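Local coordinates for protein glutathione synthetase-like effector 30 (Gpa-GSS30-apo) (Globodera pallida, PDB 5OET) that probably descends from an ATP-dependent glutathione synthetase of the ATP-grasp type and serves the potato cyst nematode as a secreted effector during plant parasitism, at residues Asp43-Ile46 with Leu47-Gln50; His204-Met207 with Val208-Gly212; Phe355-Pro358 with Gly359-Glu362; Lys109-Leu112 with Leu113-Arg117. All coordinates share one frame; numbering follows the deposited sequence.

Contact 1: residues Asp43-Ile46 with Leu47-Gln50; sequences DPQI and LLEQ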
loop_
_atom_site.group_PDB
_atom_site.type_symbol
_atom_site.label_atom_id
_atom_site.label_comp_id
_atom_site.label_asym_id
_atom_site.label_seq_id
_atom_site.Cartn_x
_atom_site.Cartn_y
_atom_site.Cartn_z
ATOM N N ASP A 43 10.746 6.707 25.729
ATOM C CA ASP A 43 11.825 5.748 25.554
ATOM C C ASP A 43 12.296 5.869 24.100
ATOM O O ASP A 43 11.490 5.680 23.200
ATOM C CB ASP A 43 11.354 4.326 25.880
ATOM C CG ASP A 43 12.506 3.340 25.986
ATOM O OD1 ASP A 43 13.384 3.350 25.097
ATOM O OD2 ASP A 43 12.546 2.567 26.972
ATOM N N PRO A 44 13.588 6.207 23.860
ATOM C CA PRO A 44 14.040 6.340 22.457
ATOM C C PRO A 44 13.990 5.024 21.677
ATOM O O PRO A 44 13.590 5.027 20.513
ATOM C CB PRO A 44 15.488 6.851 22.564
ATOM C CG PRO A 44 15.703 7.193 23.989
ATOM C CD PRO A 44 14.678 6.474 24.819
ATOM N N GLN A 45 14.377 3.925 22.323
ATOM C CA GLN A 45 14.323 2.586 21.727
ATOM C C GLN A 45 12.904 2.202 21.308
ATOM O O GLN A 45 12.699 1.678 20.210
ATOM C CB GLN A 45 14.922 1.535 22.701
ATOM C CG GLN A 45 15.068 0.108 22.194
ATOM C CD GLN A 45 15.610 0.030 20.773
ATOM O OE1 GLN A 45 14.862 -0.316 19.870
ATOM N NE2 GLN A 45 16.895 0.385 20.559
ATOM N N ILE A 46 11.917 2.501 22.145
ATOM C CA ILE A 46 10.524 2.284 21.765
ATOM C C ILE A 46 10.071 3.231 20.640
ATOM O O ILE A 46 9.413 2.789 19.691
ATOM C CB ILE A 46 9.587 2.395 22.974
ATOM C CG1 ILE A 46 9.940 1.314 24.026
ATOM C CG2 ILE A 46 8.126 2.253 22.561
ATOM C CD1 ILE A 46 9.873 -0.127 23.524
ATOM N N LEU A 47 10.419 4.513 20.728
ATOM C CA LEU A 47 10.094 5.451 19.646
ATOM C C LEU A 47 10.719 5.035 18.316
ATOM O O LEU A 47 10.066 5.149 17.270
ATOM C CB LEU A 47 10.521 6.883 19.980
ATOM C CG LEU A 47 9.670 7.563 21.048
ATOM C CD1 LEU A 47 10.305 8.866 21.532
ATOM C CD2 LEU A 47 8.267 7.814 20.532
ATOM N N LEU A 48 11.966 4.560 18.362
ATOM C CA LEU A 48 12.621 4.028 17.179
ATOM C C LEU A 48 11.820 2.858 16.620
ATOM O O LEU A 48 11.520 2.827 15.429
ATOM C CB LEU A 48 14.059 3.614 17.468
ATOM C CG LEU A 48 14.714 2.816 16.322
ATOM C CD1 LEU A 48 14.776 3.629 15.033
ATOM C CD2 LEU A 48 16.063 2.289 16.733
ATOM N N GLU A 49 11.453 1.907 17.480
ATOM C CA GLU A 49 10.673 0.730 17.031
ATOM C C GLU A 49 9.315 1.115 16.476
ATOM O O GLU A 49 8.851 0.491 15.543
ATOM C CB GLU A 49 10.538 -0.320 18.127
ATOM C CG GLU A 49 11.853 -1.043 18.381
ATOM C CD GLU A 49 11.800 -2.083 19.514
ATOM O OE1 GLU A 49 12.611 -1.991 20.478
ATOM O OE2 GLU A 49 10.958 -3.030 19.446
ATOM N N GLN A 50 8.692 2.147 17.021
ATOM C CA GLN A 50 7.424 2.626 16.479
ATOM C C GLN A 50 7.595 3.387 15.166
ATOM O O GLN A 50 6.694 3.374 14.323
ATOM C CB GLN A 50 6.713 3.500 17.507
ATOM C CG GLN A 50 6.204 2.719 18.710
ATOM C CD GLN A 50 5.576 3.583 19.791
ATOM O OE1 GLN A 50 5.011 3.061 20.740
ATOM N NE2 GLN A 50 5.683 4.902 19.665
#
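The N-terminal two turns of helix 44-59 form an N-capped helix start at the surface of the protein, where residues four apart, D43 with L47 through I46 with Q50, are joined along the axis. D43 is the N-cap: its OD1 takes weak bonds from the backbone N of Q45 and of I46, two amides that have no preceding turn to bond to. P44 suits the position after the cap because a first-turn residue needs no N-H donor. From there the regular ladder begins, with L47 N to D43 O at 2.9 Å and L48 N to P44 O at 2.7 Å. L47, the buried residue here, lays CG 3.4 Å from D43 O and packs on L91, whereas L48 leans on P465. On the side facing the second subunit Q45 and E49 run obliquely past each other, amide and carboxylate planes 50° apart. The Q45 chain bends at chi2 (43°) so that its CG comes 3.7 Å from OE1 of E49. A carboxylate suits position 49 because both its oxygens form salt bridges with the second subunit, to R280 and R290 there; the pair of arginines probably keeps it ionised. I46 lends its hydrocarbon to R280 of that subunit. One turn on, Q50 stretches out beyond CG and brings OE1 to 3.7 Å from CG2 of I46.

Contact 2: residues His204-Met207 with Val208-Gly212; sequences HRRM and VSNAG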
loop_
_atom_site.group_PDB
_atom_site.type_symbol
_atom_site.label_atom_id
_atom_site.label_comp_id
_atom_site.label_asym_id
_atom_site.label_seq_id
_atom_site.Cartn_x
_atom_site.Cartn_y
_atom_site.Cartn_z
ATOM N N HIS A 204 -2.315 7.063 11.616
ATOM C CA HIS A 204 -2.262 7.712 12.913
ATOM C C HIS A 204 -3.319 7.231 13.878
ATOM O O HIS A 204 -3.075 7.241 15.073
ATOM C CB HIS A 204 -2.341 9.228 12.761
ATOM C CG HIS A 204 -1.073 9.847 12.293
ATOM N ND1 HIS A 204 -0.994 11.162 11.891
ATOM C CD2 HIS A 204 0.174 9.340 12.169
ATOM C CE1 HIS A 204 0.251 11.437 11.545
ATOM N NE2 HIS A 204 0.979 10.345 11.700
ATOM N N ARG A 205 -4.487 6.820 13.387
ATOM C CA ARG A 205 -5.492 6.221 14.274
ATOM C C ARG A 205 -4.946 4.912 14.866
ATOM O O ARG A 205 -5.205 4.580 16.015
ATOM C CB ARG A 205 -6.801 5.982 13.536
ATOM C CG ARG A 205 -7.985 5.626 14.439
ATOM C CD ARG A 205 -9.232 5.188 13.656
ATOM N NE ARG A 205 -9.468 6.063 12.498
ATOM C CZ ARG A 205 -10.137 7.215 12.516
ATOM N NH1 ARG A 205 -10.702 7.686 13.635
ATOM N NH2 ARG A 205 -10.241 7.916 11.390
ATOM N N ARG A 206 -4.158 4.212 14.061
ATOM C CA ARG A 206 -3.549 2.963 14.438
ATOM C C ARG A 206 -2.440 3.162 15.475
ATOM O O ARG A 206 -2.406 2.444 16.461
ATOM C CB ARG A 206 -3.025 2.255 13.179
ATOM C CG ARG A 206 -2.482 0.857 13.405
ATOM C CD ARG A 206 -1.812 0.312 12.146
ATOM N NE ARG A 206 -0.822 -0.695 12.542
ATOM C CZ ARG A 206 0.471 -0.466 12.803
ATOM N NH1 ARG A 206 1.027 0.748 12.660
ATOM N NH2 ARG A 206 1.228 -1.487 13.181
ATOM N N MET A 207 -1.547 4.124 15.254
ATOM C CA MET A 207 -0.466 4.420 16.212
ATOM C C MET A 207 -0.998 4.826 17.584
ATOM O O MET A 207 -0.544 4.330 18.623
ATOM C CB MET A 207 0.440 5.560 15.723
ATOM C CG MET A 207 1.101 5.365 14.377
ATOM S SD MET A 207 1.939 3.785 14.255
ATOM C CE MET A 207 3.398 4.115 15.242
ATOM N N VAL A 208 -1.944 5.755 17.569
ATOM C CA VAL A 208 -2.599 6.254 18.770
ATOM C C VAL A 208 -3.281 5.108 19.520
ATOM O O VAL A 208 -2.969 4.845 20.658
ATOM C CB VAL A 208 -3.603 7.350 18.379
ATOM C CG1 VAL A 208 -4.610 7.626 19.478
ATOM C CG2 VAL A 208 -2.857 8.614 17.995
ATOM N N SER A 209 -4.192 4.425 18.840
ATOM C CA SER A 209 -4.846 3.210 19.340
ATOM C C SER A 209 -3.889 2.125 19.864
ATOM O O SER A 209 -4.161 1.516 20.883
ATOM C CB SER A 209 -5.714 2.616 18.214
ATOM O OG SER A 209 -6.316 1.402 18.613
ATOM N N ASN A 210 -2.790 1.874 19.168
ATOM C CA ASN A 210 -1.801 0.870 19.607
ATOM C C ASN A 210 -1.069 1.261 20.877
ATOM O O ASN A 210 -0.545 0.389 21.547
ATOM C CB ASN A 210 -0.722 0.609 18.537
ATOM C CG ASN A 210 -1.088 -0.480 17.551
ATOM O OD1 ASN A 210 -1.990 -1.294 17.777
ATOM N ND2 ASN A 210 -0.343 -0.520 16.448
ATOM N N ALA A 211 -0.994 2.558 21.169
ATOM C CA ALA A 211 -0.380 3.071 22.397
ATOM C C ALA A 211 -1.377 3.294 23.555
ATOM O O ALA A 211 -0.993 3.816 24.594
ATOM C CB ALA A 211 0.353 4.368 22.093
ATOM N N GLY A 212 -2.646 2.917 23.373
ATOM C CA GLY A 212 -3.645 3.001 24.436
ATOM C C GLY A 212 -4.464 4.273 24.502
ATOM O O GLY A 212 -5.501 4.299 25.159
#
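R206 turns one guanidinium face to the amide of N210, one helical turn on, with ND2 of N210 above the centre of that face, 3.7 Å from CZ of R206. The two flat groups stand nearly upright to one another, their planes 81° apart, so the amide meets the face through its nitrogen and does not stack flat. The arginine gets there on an extended chain, CG anti to the backbone N (chi1 -174°) and straight on to NE. The same pair is joined by the backbone bond from N210 N to R206 O, 2.8 Å. This is the last turn of helix 196-210. A weak bond from A211 N to M207 O is its final rung, and a Schellman motif follows: G212 takes a positive phi of 92° that glycine accepts readily, and G212 N bonds back to S209 O at 3.2 Å. On the buried side V208 sets CG2 3.2 Å from H204 O and packs on P93 and M220, while M207, a flexible chain bent at chi2 and chi3, packs on Q50, D53 and A54 of helix 44-59. N210 ND2 adds a weak bond to E270 of the second subunit, which also forms a salt bridge with R206. Two carboxylates, D53 and E270 of the second subunit, thus probably balance the guanidinium charge, and the shared E270 ties this helix end to the other subunit.

Contact 3: residues Phe355-Pro358 with Gly359-Glu362; sequences FTKP and GMVE
M360 points its CB back at the preceding residues, and that atom lies 3.6 Å from K357 O and 4.4 Å from CD1 of F355. The next atom, CG, stands anti to the carbonyl carbon (chi1 -65°) and stays over the turn, 3.7 Å from K357 O and 4.1 Å from CB of K357. CB and CG make the contact; the chain then bends at chi2, as a flexible thioether readily does, and turns SD and CE away from the turn's backbone. The turn is a type II beta turn from K357 to M360, closed by a weak bond from M360 N to K357 O (3.4 Å). Its two corners fit their residues: P358 has a phi of -57°, natural for proline, and G359 has the positive phi of 83° that glycine allows. M360 O meets the edge of the F355 ring in its plane, 3.8 Å from CD1, where the ring hydrogens are slightly positive. V361 continues the apolar side, with CG2 4.3 Å from CB of F355. The loop follows helix 349-354 and is gripped by helix 373-380, whose R378 bonds to K357 O and forms a salt bridge with E362, while V361 packs on A374 and F355 faces helix 98-119.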
loop_
_atom_site.group_PDB
_atom_site.type_symbol
_atom_site.label_atom_id
_atom_site.label_comp_id
_atom_site.label_asym_id
_atom_site.label_seq_id
_atom_site.Cartn_x
_atom_site.Cartn_y
_atom_site.Cartn_z
ATOM N N PHE A 355 -9.831 39.666 -2.447
ATOM C CA PHE A 355 -11.016 39.292 -1.650
ATOM C C PHE A 355 -11.010 39.811 -0.206
ATOM O O PHE A 355 -12.044 39.782 0.443
ATOM C CB PHE A 355 -11.237 37.766 -1.641
ATOM C CG PHE A 355 -11.847 37.233 -2.916
ATOM C CD1 PHE A 355 -12.996 37.791 -3.440
ATOM C CD2 PHE A 355 -11.275 36.177 -3.581
ATOM C CE1 PHE A 355 -13.548 37.303 -4.598
ATOM C CE2 PHE A 355 -11.834 35.680 -4.748
ATOM C CZ PHE A 355 -12.969 36.241 -5.257
ATOM N N THR A 356 -9.853 40.261 0.291
ATOM C CA THR A 356 -9.738 40.855 1.630
ATOM C C THR A 356 -10.139 42.321 1.706
ATOM O O THR A 356 -10.287 42.848 2.794
ATOM C CB THR A 356 -8.314 40.691 2.220
ATOM O OG1 THR A 356 -7.367 41.520 1.522
ATOM C CG2 THR A 356 -7.890 39.226 2.179
ATOM N N LYS A 357 -10.302 42.968 0.557
ATOM C CA LYS A 357 -10.809 44.330 0.487
ATOM C C LYS A 357 -12.317 44.344 0.769
ATOM O O LYS A 357 -13.009 43.376 0.431
ATOM C CB LYS A 357 -10.533 44.939 -0.898
ATOM C CG LYS A 357 -9.060 45.205 -1.177
ATOM C CD LYS A 357 -8.844 46.224 -2.299
ATOM C CE LYS A 357 -8.862 45.581 -3.680
ATOM N NZ LYS A 357 -9.223 46.557 -4.757
ATOM N N PRO A 358 -12.833 45.440 1.373
ATOM C CA PRO A 358 -14.265 45.558 1.712
ATOM C C PRO A 358 -15.213 45.391 0.513
ATOM O O PRO A 358 -14.907 45.870 -0.580
ATOM C CB PRO A 358 -14.375 46.985 2.255
ATOM C CG PRO A 358 -13.220 47.707 1.644
ATOM C CD PRO A 358 -12.116 46.695 1.664
ATOM N N GLY A 359 -16.336 44.698 0.725
ATOM C CA GLY A 359 -17.341 44.457 -0.324
ATOM C C GLY A 359 -17.086 43.298 -1.284
ATOM O O GLY A 359 -18.027 42.729 -1.821
ATOM N N MET A 360 -15.824 42.933 -1.498
ATOM C CA MET A 360 -15.461 42.018 -2.576
ATOM C C MET A 360 -15.970 40.590 -2.387
ATOM O O MET A 360 -16.214 39.901 -3.371
ATOM C CB MET A 360 -13.953 42.022 -2.790
ATOM C CG MET A 360 -13.411 43.355 -3.287
ATOM S SD MET A 360 -13.744 43.670 -5.028
ATOM C CE MET A 360 -13.288 45.409 -5.099
ATOM N N VAL A 361 -16.124 40.144 -1.147
ATOM C CA VAL A 361 -16.774 38.853 -0.846
ATOM C C VAL A 361 -18.290 39.010 -0.907
ATOM O O VAL A 361 -18.976 38.209 -1.528
ATOM C CB VAL A 361 -16.381 38.301 0.549
ATOM C CG1 VAL A 361 -17.184 37.059 0.898
ATOM C CG2 VAL A 361 -14.897 37.986 0.618
ATOM N N GLU A 362 -18.792 40.067 -0.271
ATOM C CA GLU A 362 -20.239 40.320 -0.144
ATOM C C GLU A 362 -20.943 40.305 -1.509
ATOM O O GLU A 362 -22.085 39.869 -1.616
ATOM C CB GLU A 362 -20.486 41.653 0.591
ATOM C CG GLU A 362 -20.285 41.605 2.113
ATOM C CD GLU A 362 -18.828 41.555 2.583
ATOM O OE1 GLU A 362 -18.588 41.362 3.808
ATOM O OE2 GLU A 362 -17.909 41.703 1.739
#

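Contact 4: residues Lys109-Leu112 with Leu113-Arg117; sequences KAML and LLYFR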
loop_
_atom_site.group_PDB
_atom_site.type_symbol
_atom_site.label_atom_id
_atom_site.label_comp_id
_atom_site.label_asym_id
_atom_site.label_seq_id
_atom_site.Cartn_x
_atom_site.Cartn_y
_atom_site.Cartn_z
ATOM N N LYS A 109 -17.858 24.938 2.210
ATOM C CA LYS A 109 -18.980 25.147 1.277
ATOM C C LYS A 109 -19.000 26.604 0.749
ATOM O O LYS A 109 -19.051 26.844 -0.462
ATOM C CB LYS A 109 -20.302 24.783 1.960
ATOM C CG LYS A 109 -21.491 24.598 1.038
ATOM C CD LYS A 109 -22.804 24.717 1.813
ATOM C CE LYS A 109 -24.016 24.836 0.896
ATOM N NZ LYS A 109 -24.313 23.562 0.170
ATOM N N ALA A 110 -18.917 27.561 1.671
ATOM C CA ALA A 110 -18.839 28.989 1.331
ATOM C C ALA A 110 -17.631 29.327 0.466
ATOM O O ALA A 110 -17.705 30.142 -0.457
ATOM C CB ALA A 110 -18.786 29.818 2.603
ATOM N N MET A 111 -16.510 28.712 0.790
ATOM C CA MET A 111 -15.258 28.986 0.102
ATOM C C MET A 111 -15.298 28.513 -1.370
ATOM O O MET A 111 -14.846 29.224 -2.274
ATOM C CB MET A 111 -14.095 28.338 0.850
ATOM C CG MET A 111 -12.827 29.154 0.757
ATOM S SD MET A 111 -12.797 30.432 2.015
ATOM C CE MET A 111 -11.858 31.697 1.120
ATOM N N LEU A 112 -15.862 27.329 -1.617
ATOM C CA LEU A 112 -16.076 26.873 -2.994
ATOM C C LEU A 112 -17.043 27.801 -3.732
ATOM O O LEU A 112 -16.765 28.229 -4.840
ATOM C CB LEU A 112 -16.600 25.439 -3.025
ATOM C CG LEU A 112 -15.704 24.334 -2.465
ATOM C CD1 LEU A 112 -16.433 22.998 -2.424
ATOM C CD2 LEU A 112 -14.447 24.225 -3.293
ATOM N N LEU A 113 -18.158 28.138 -3.106
ATOM C CA LEU A 113 -19.131 29.011 -3.752
ATOM C C LEU A 113 -18.576 30.366 -4.162
ATOM O O LEU A 113 -18.914 30.853 -5.206
ATOM C CB LEU A 113 -20.388 29.194 -2.882
ATOM C CG LEU A 113 -21.377 28.026 -2.806
ATOM C CD1 LEU A 113 -22.636 28.459 -2.074
ATOM C CD2 LEU A 113 -21.727 27.502 -4.197
ATOM N N LEU A 114 -17.711 30.969 -3.352
ATOM C CA LEU A 114 -17.117 32.276 -3.699
ATOM C C LEU A 114 -16.199 32.208 -4.929
ATOM O O LEU A 114 -16.283 33.038 -5.806
ATOM C CB LEU A 114 -16.338 32.829 -2.512
ATOM C CG LEU A 114 -15.438 34.034 -2.759
ATOM C CD1 LEU A 114 -16.254 35.213 -3.241
ATOM C CD2 LEU A 114 -14.674 34.407 -1.505
ATOM N N TYR A 115 -15.294 31.238 -4.967
ATOM C CA TYR A 115 -14.363 31.116 -6.074
ATOM C C TYR A 115 -15.045 30.594 -7.339
ATOM O O TYR A 115 -14.654 30.964 -8.445
ATOM C CB TYR A 115 -13.177 30.228 -5.686
ATOM C CG TYR A 115 -12.207 30.942 -4.801
ATOM C CD1 TYR A 115 -11.247 31.774 -5.332
ATOM C CD2 TYR A 115 -12.273 30.806 -3.428
ATOM C CE1 TYR A 115 -10.365 32.452 -4.513
ATOM C CE2 TYR A 115 -11.400 31.479 -2.591
ATOM C CZ TYR A 115 -10.448 32.298 -3.137
ATOM O OH TYR A 115 -9.599 32.947 -2.287
ATOM N N PHE A 116 -16.066 29.753 -7.184
ATOM C CA PHE A 116 -16.854 29.304 -8.322
ATOM C C PHE A 116 -17.547 30.467 -9.013
ATOM O O PHE A 116 -17.458 30.601 -10.209
ATOM C CB PHE A 116 -17.883 28.258 -7.893
ATOM C CG PHE A 116 -18.787 27.821 -9.005
ATOM C CD1 PHE A 116 -18.251 27.255 -10.143
ATOM C CD2 PHE A 116 -20.163 28.006 -8.931
ATOM C CE1 PHE A 116 -19.069 26.871 -11.194
ATOM C CE2 PHE A 116 -20.987 27.606 -9.960
ATOM C CZ PHE A 116 -20.439 27.043 -11.099
ATOM N N ARG A 117 -18.219 31.304 -8.238
ATOM C CA ARG A 117 -18.973 32.460 -8.748
ATOM C C ARG A 117 -18.091 33.574 -9.293
ATOM O O ARG A 117 -18.441 34.220 -10.276
ATOM C CB ARG A 117 -19.879 33.007 -7.658
ATOM C CG ARG A 117 -21.014 32.065 -7.320
ATOM C CD ARG A 117 -21.811 32.530 -6.102
ATOM N NE ARG A 117 -22.722 31.492 -5.632
ATOM C CZ ARG A 117 -23.568 31.610 -4.605
ATOM N NH1 ARG A 117 -23.646 32.737 -3.900
ATOM N NH2 ARG A 117 -24.350 30.578 -4.273
#
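M111 and Y115 lie side by side on helix 98-119, one turn apart and pointing the same way, and the terminal methyl CE of M111 comes 3.7 Å from CE2, on the flank of the Y115 ring. The methionine bends at chi2 and chi3 to bring its methyl alongside the ring, as a long, flexible chain can. The ring also turns an edge to the backbone: M111 O lies in the ring plane, 3.2 Å from CD2 of Y115, on its weakly positive rim. With CG of Y115 anti to the carbonyl carbon (chi1 -76°), the ring leans over the preceding turn and its edge finds this oxygen. The ring also meets H347 and, edge-to-face, F355, placing the contact against the loop after helix 349-354. The same carbonyl accepts only a weak bond from Y115 N (3.4 Å), whereas L113 N to K109 O, L114 N to A110 O and F116 N to L112 O (2.9 Å) are firmer; the helix is kinked at K109-A110, whose N atoms have no bond to the turn before. L113 sets CG 3.5 Å from K109 O and packs on V490 and F493 of strand 490-504; L114, with A110, faces I377 of helix 373-380; L112 and M111 rest on Q165 of strand 160-173. A small alanine suits the close approach of a second helix. K109, at the exposed margin, makes a cation-pi contact with F493. The contact is therefore chiefly apolar, and beside these four backbone bonds its cohesion probably comes from burying hydrocarbon and ring surface.

How the contacts relate
Along the chain the order is contact 1, contact 4, contact 2, contact 3, and in space they form two pairs. Contacts 1 and 2, centres 14 Å apart, join helices 44-59 and 196-210 where CE of M207 packs 3.5 Å from O of Q50, and both reach the second subunit. Contacts 4 and 3, centres 13 Å apart, bring helix 98-119 against the loop after helix 349-354: the F355 and Y115 rings meet edge-to-face, and CE1 of F355 lies 3.7 Å from CD1 of L114. Contacts 1 and 3 are 51 Å apart between centres, on opposite sides of the chain's centre. One pair thus belongs to the dimer interface, the other to packing within the subunit.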